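Beta-agarase B (Zobellia galactanivorans, PDB 1O4Z) hydrolyses the beta-1,4 linkages between galactose and 3,6-anhydro-galactose units of agarose at random points along the chain, retaining the anomeric configuration. Local coordinates at residues K115-R120 with N322-V327; V50-G55 with P141-A146. All blocks are in the same frame, centred on the assembly; numbering follows the deposited sequence.

Contacts 1 and 2 are linked through strand 324-337, which pairs with strand 113-120 in contact 1 and also with strand 142-149, which carries one half of contact 2. Their centres lie 28 Å apart, on opposite sides of the chain's centre. Both are largely buried, yet their chemistry differs. Contact 1 is edge-to-edge strand pairing, held by one good and one weak backbone hydrogen bond and by CA-H...O contacts, with side chains dividing between two sheet faces. In contact 2 a loop without regular structure is laid over a strand, and apolar side chains round one tyrosine do the joining. The buried areas, 343 Å² against 170 Å², reflect that difference.

Contact 1: residues K115-R120 with N322-V327; sequences KMWATR and NNTFGV
M116 and F325 form the hydrogen-bonded pair of an antiparallel ladder in the beta-sandwich (jelly roll) of family GH16; the segment axes approach to 4.5 Å and run at 166°. F325 N donates to M116 O (2.8 Å, 153° at the hydrogen), and T324 CA adds a CA-H...O contact to the same oxygen at 3.2 Å. On the face shared by these two residues, M116 CB and F325 CB stand 4.2 Å apart. F325 has CG anti to its own N (chi1 -175°), which carries the ring off beside its carbonyl carbon, leaving M116 SD near the ring plane at its edge. V327 CG2 lies over one ring face, offset toward the rim, and I290 of strand 286-293 touches M116, F325 and V327.

The other face holds W117 and T324. W117 places CG between backbone N and carbonyl carbon; the indole leads away to meet the ring of Y108 nearly perpendicularly, while W117 CB stays behind, 3.3 Å from T324 OG1, a hydroxyl that is hydrogen-bonded to I320 O. N323 O receives a weak bond from A118 N (3.1 Å) and a CA-H...O contact from W117. The N323 amide is hydrogen-bonded to S153 and N319, while N323 CB packs on A118 CB at 4.1 Å.

Contact 2: residues V50-G55 with P141-A146; sequences VPADAG and PVYIEA
Strand 142-146 runs extended alongside the irregular loop 50-55, and the closest CA pair is A52 and Y143, 7.3 Å apart. That spacing is too wide for a beta pair, and side chains bridge it. Within the loop, D53 OD1 accepts from G55 N at 3.2 Å, an Asx turn.

Y143 carries the contact. Its CG is anti to the backbone N (chi1 -177°), sending the ring out among V50, P51 and A52. V50 CG2 meets Y143 CD2 at 4.1 Å, and A52 CB reaches Y143 CD1, on the other side of the ring's long axis, at 4.0 Å. P51 crosses the tyrosine at about a right angle near its phenolic end, with P51 CG 3.3 Å from Y143 OH and P51 CD 3.7 Å from Y143 CZ.

The loop precedes strand 58-62, whose W60 touches V50 and Y143 and donates from its indole NE1 to A52 O. Strand 142-149 is joined to strands 324-337 and 230-238 of the sandwich.

Y143 OH donates to E145 OE2 (2.5 Å), which lies in the plane of the phenol ring, and E145 forms salt bridges to R331 and R231. The tyrosine thus presents apolar ring carbons to the loop while its hydroxyl joins a charged network, an arrangement that would limit the ring's rotation.

Contact 1: residues K115-R120 with N322-V327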
loop_
_atom_site.group_PDB
_atom_site.type_symbol
_atom_site.label_atom_id
_atom_site.label_comp_id
_atom_site.label_asym_id
_atom_site.label_seq_id
_atom_site.Cartn_x
_atom_site.Cartn_y
_atom_site.Cartn_z
ATOM N N LYS B 115 5.894 19.038 28.475
ATOM C CA LYS B 115 5.259 18.542 29.696
ATOM C C LYS B 115 3.760 18.735 29.636
ATOM O O LYS B 115 3.258 19.679 29.060
ATOM C CB LYS B 115 5.801 19.245 30.940
ATOM C CG LYS B 115 7.210 18.851 31.360
ATOM C CD LYS B 115 7.653 19.698 32.573
ATOM C CE LYS B 115 9.169 19.867 32.681
ATOM N NZ LYS B 115 9.699 19.322 33.958
ATOM N N MET B 116 3.059 17.865 30.336
ATOM C CA MET B 116 1.627 17.669 30.157
ATOM C C MET B 116 1.112 17.142 31.485
ATOM O O MET B 116 1.618 16.137 31.961
ATOM C CB MET B 116 1.460 16.571 29.107
ATOM C CG MET B 116 0.397 16.735 28.132
ATOM S SD MET B 116 0.673 15.497 26.820
ATOM C CE MET B 116 1.652 16.481 25.710
ATOM N N TRP B 117 0.117 17.775 32.092
ATOM C CA TRP B 117 -0.354 17.290 33.399
ATOM C C TRP B 117 -1.868 17.191 33.532
ATOM O O TRP B 117 -2.602 17.713 32.700
ATOM C CB TRP B 117 0.315 18.080 34.534
ATOM C CG TRP B 117 -0.319 19.375 34.985
ATOM C CD1 TRP B 117 -0.938 19.599 36.178
ATOM C CD2 TRP B 117 -0.316 20.630 34.296
ATOM N NE1 TRP B 117 -1.345 20.909 36.269
ATOM C CE2 TRP B 117 -0.981 21.565 35.123
ATOM C CE3 TRP B 117 0.171 21.060 33.057
ATOM C CZ2 TRP B 117 -1.188 22.886 34.751
ATOM C CZ3 TRP B 117 -0.024 22.379 32.683
ATOM C CH2 TRP B 117 -0.702 23.281 33.534
ATOM N N ALA B 118 -2.309 16.497 34.574
ATOM C CA ALA B 118 -3.721 16.188 34.785
ATOM C C ALA B 118 -4.251 16.810 36.082
ATOM O O ALA B 118 -3.609 16.726 37.132
ATOM C CB ALA B 118 -3.930 14.666 34.808
ATOM N N THR B 119 -5.409 17.456 35.992
ATOM C CA THR B 119 -6.117 17.964 37.166
ATOM C C THR B 119 -7.604 17.680 37.031
ATOM O O THR B 119 -8.141 17.641 35.926
ATOM C CB THR B 119 -5.891 19.472 37.311
ATOM O OG1 THR B 119 -6.301 20.137 36.109
ATOM C CG2 THR B 119 -4.406 19.801 37.484
ATOM N N ARG B 120 -8.264 17.488 38.162
ATOM C CA ARG B 120 -9.704 17.297 38.180
ATOM C C ARG B 120 -10.429 18.530 37.666
ATOM O O ARG B 120 -10.087 19.660 38.021
ATOM C CB ARG B 120 -10.149 17.015 39.606
ATOM C CG ARG B 120 -11.530 16.408 39.707
ATOM C CD ARG B 120 -11.524 15.094 40.437
ATOM N NE ARG B 120 -11.568 13.969 39.530
ATOM C CZ ARG B 120 -11.056 12.764 39.756
ATOM N NH1 ARG B 120 -10.421 12.443 40.883
ATOM N NH2 ARG B 120 -11.188 11.852 38.823
ATOM N N ASN B 322 3.532 12.914 39.559
ATOM C CA ASN B 322 3.024 11.592 39.216
ATOM C C ASN B 322 2.083 11.641 38.021
ATOM O O ASN B 322 1.992 10.674 37.274
ATOM C CB ASN B 322 2.348 10.927 40.414
ATOM C CG ASN B 322 3.354 10.463 41.466
ATOM O OD1 ASN B 322 4.569 10.472 41.237
ATOM N ND2 ASN B 322 2.848 10.086 42.640
ATOM N N ASN B 323 1.409 12.781 37.856
ATOM C CA ASN B 323 0.495 13.016 36.744
ATOM C C ASN B 323 1.001 14.035 35.732
ATOM O O ASN B 323 0.212 14.729 35.097
ATOM C CB ASN B 323 -0.880 13.409 37.279
ATOM C CG ASN B 323 -1.430 12.379 38.206
ATOM O OD1 ASN B 323 -2.029 11.366 37.767
ATOM N ND2 ASN B 323 -1.209 12.586 39.509
ATOM N N THR B 324 2.319 14.089 35.571
ATOM C CA THR B 324 2.960 14.904 34.547
ATOM C C THR B 324 3.760 14.004 33.611
ATOM O O THR B 324 4.665 13.300 34.029
ATOM C CB THR B 324 3.869 15.956 35.211
ATOM O OG1 THR B 324 3.054 16.878 35.937
ATOM C CG2 THR B 324 4.570 16.821 34.194
ATOM N N PHE B 325 3.367 13.995 32.349
ATOM C CA PHE B 325 4.040 13.237 31.305
ATOM C C PHE B 325 5.085 14.148 30.706
ATOM O O PHE B 325 4.794 15.265 30.337
ATOM C CB PHE B 325 3.011 12.799 30.250
ATOM C CG PHE B 325 3.540 11.899 29.157
ATOM C CD1 PHE B 325 4.520 10.953 29.395
ATOM C CD2 PHE B 325 2.997 11.979 27.874
ATOM C CE1 PHE B 325 4.979 10.117 28.361
ATOM C CE2 PHE B 325 3.427 11.147 26.846
ATOM C CZ PHE B 325 4.423 10.223 27.083
ATOM N N GLY B 326 6.314 13.665 30.641
ATOM C CA GLY B 326 7.422 14.413 30.080
ATOM C C GLY B 326 7.998 13.755 28.835
ATOM O O GLY B 326 8.252 12.553 28.822
ATOM N N VAL B 327 8.194 14.554 27.796
ATOM C CA VAL B 327 8.830 14.116 26.566
ATOM C C VAL B 327 10.015 15.027 26.312
ATOM O O VAL B 327 9.850 16.215 26.040
ATOM C CB VAL B 327 7.865 14.172 25.351
ATOM C CG1 VAL B 327 8.615 13.819 24.053
ATOM C CG2 VAL B 327 6.653 13.221 25.571
#

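Contact 2: residues V50-G55 with P141-A146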
loop_
_atom_site.group_PDB
_atom_site.type_symbol
_atom_site.label_atom_id
_atom_site.label_comp_id
_atom_site.label_asym_id
_atom_site.label_seq_id
_atom_site.Cartn_x
_atom_site.Cartn_y
_atom_site.Cartn_z
ATOM N N VAL B 50 20.088 5.582 14.523
ATOM C CA VAL B 50 18.742 5.029 14.402
ATOM C C VAL B 50 18.834 3.506 14.235
ATOM O O VAL B 50 19.607 2.991 13.419
ATOM C CB VAL B 50 17.801 5.795 13.380
ATOM C CG1 VAL B 50 18.462 7.019 12.794
ATOM C CG2 VAL B 50 17.181 4.886 12.305
ATOM N N PRO B 51 18.104 2.789 15.079
ATOM C CA PRO B 51 18.263 1.331 15.177
ATOM C C PRO B 51 17.657 0.565 14.029
ATOM O O PRO B 51 18.041 -0.584 13.819
ATOM C CB PRO B 51 17.535 0.984 16.485
ATOM C CG PRO B 51 16.466 2.093 16.654
ATOM C CD PRO B 51 17.112 3.309 16.048
ATOM N N ALA B 52 16.692 1.171 13.332
ATOM C CA ALA B 52 16.093 0.552 12.163
ATOM C C ALA B 52 17.131 0.588 11.046
ATOM O O ALA B 52 17.944 1.512 10.999
ATOM C CB ALA B 52 14.856 1.292 11.763
ATOM N N ASP B 53 17.117 -0.408 10.173
ATOM C CA ASP B 53 18.065 -0.462 9.047
ATOM C C ASP B 53 17.467 0.201 7.807
ATOM O O ASP B 53 16.501 -0.310 7.230
ATOM C CB ASP B 53 18.454 -1.918 8.719
ATOM C CG ASP B 53 19.569 -2.017 7.654
ATOM O OD1 ASP B 53 20.181 -0.970 7.281
ATOM O OD2 ASP B 53 19.907 -3.111 7.139
ATOM N N ALA B 54 18.049 1.327 7.397
ATOM C CA ALA B 54 17.570 2.060 6.212
ATOM C C ALA B 54 17.534 1.193 4.950
ATOM O O ALA B 54 16.692 1.398 4.083
ATOM C CB ALA B 54 18.426 3.311 5.962
ATOM N N GLY B 55 18.466 0.252 4.842
ATOM C CA GLY B 55 18.503 -0.674 3.727
ATOM C C GLY B 55 19.770 -0.522 2.907
ATOM O O GLY B 55 20.669 0.267 3.256
ATOM N N PRO B 141 8.033 5.447 4.140
ATOM C CA PRO B 141 8.856 4.814 5.170
ATOM C C PRO B 141 9.389 5.866 6.120
ATOM O O PRO B 141 9.878 6.892 5.668
ATOM C CB PRO B 141 10.011 4.181 4.371
ATOM C CG PRO B 141 10.107 4.966 3.089
ATOM C CD PRO B 141 8.784 5.665 2.887
ATOM N N VAL B 142 9.289 5.616 7.418
ATOM C CA VAL B 142 9.642 6.617 8.420
ATOM C C VAL B 142 9.962 5.972 9.756
ATOM O O VAL B 142 9.265 5.041 10.189
ATOM C CB VAL B 142 8.494 7.663 8.589
ATOM C CG1 VAL B 142 7.293 7.056 9.290
ATOM C CG2 VAL B 142 8.982 8.888 9.315
ATOM N N TYR B 143 11.010 6.473 10.403
ATOM C CA TYR B 143 11.346 6.080 11.774
ATOM C C TYR B 143 11.025 7.241 12.696
ATOM O O TYR B 143 11.504 8.356 12.471
ATOM C CB TYR B 143 12.829 5.726 11.933
ATOM C CG TYR B 143 13.125 5.253 13.339
ATOM C CD1 TYR B 143 12.691 4.008 13.765
ATOM C CD2 TYR B 143 13.788 6.056 14.250
ATOM C CE1 TYR B 143 12.927 3.561 15.050
ATOM C CE2 TYR B 143 14.039 5.609 15.560
ATOM C CZ TYR B 143 13.598 4.356 15.940
ATOM O OH TYR B 143 13.798 3.877 17.207
ATOM N N ILE B 144 10.218 6.977 13.720
ATOM C CA ILE B 144 9.779 7.994 14.674
ATOM C C ILE B 144 10.036 7.515 16.102
ATOM O O ILE B 144 9.596 6.441 16.473
ATOM C CB ILE B 144 8.270 8.266 14.491
ATOM C CG1 ILE B 144 7.987 8.758 13.067
ATOM C CG2 ILE B 144 7.779 9.273 15.534
ATOM C CD1 ILE B 144 6.525 8.678 12.670
ATOM N N GLU B 145 10.721 8.325 16.902
ATOM C CA GLU B 145 11.157 7.904 18.231
ATOM C C GLU B 145 11.028 9.032 19.225
ATOM O O GLU B 145 11.491 10.142 18.967
ATOM C CB GLU B 145 12.606 7.452 18.186
ATOM C CG GLU B 145 13.041 6.611 19.372
ATOM C CD GLU B 145 14.519 6.286 19.308
ATOM O OE1 GLU B 145 15.305 7.250 19.421
ATOM O OE2 GLU B 145 14.887 5.088 19.110
ATOM N N ALA B 146 10.388 8.752 20.353
ATOM C CA ALA B 146 10.269 9.713 21.437
ATOM C C ALA B 146 11.074 9.264 22.657
ATOM O O ALA B 146 11.034 8.097 23.043
ATOM C CB ALA B 146 8.816 9.902 21.822
#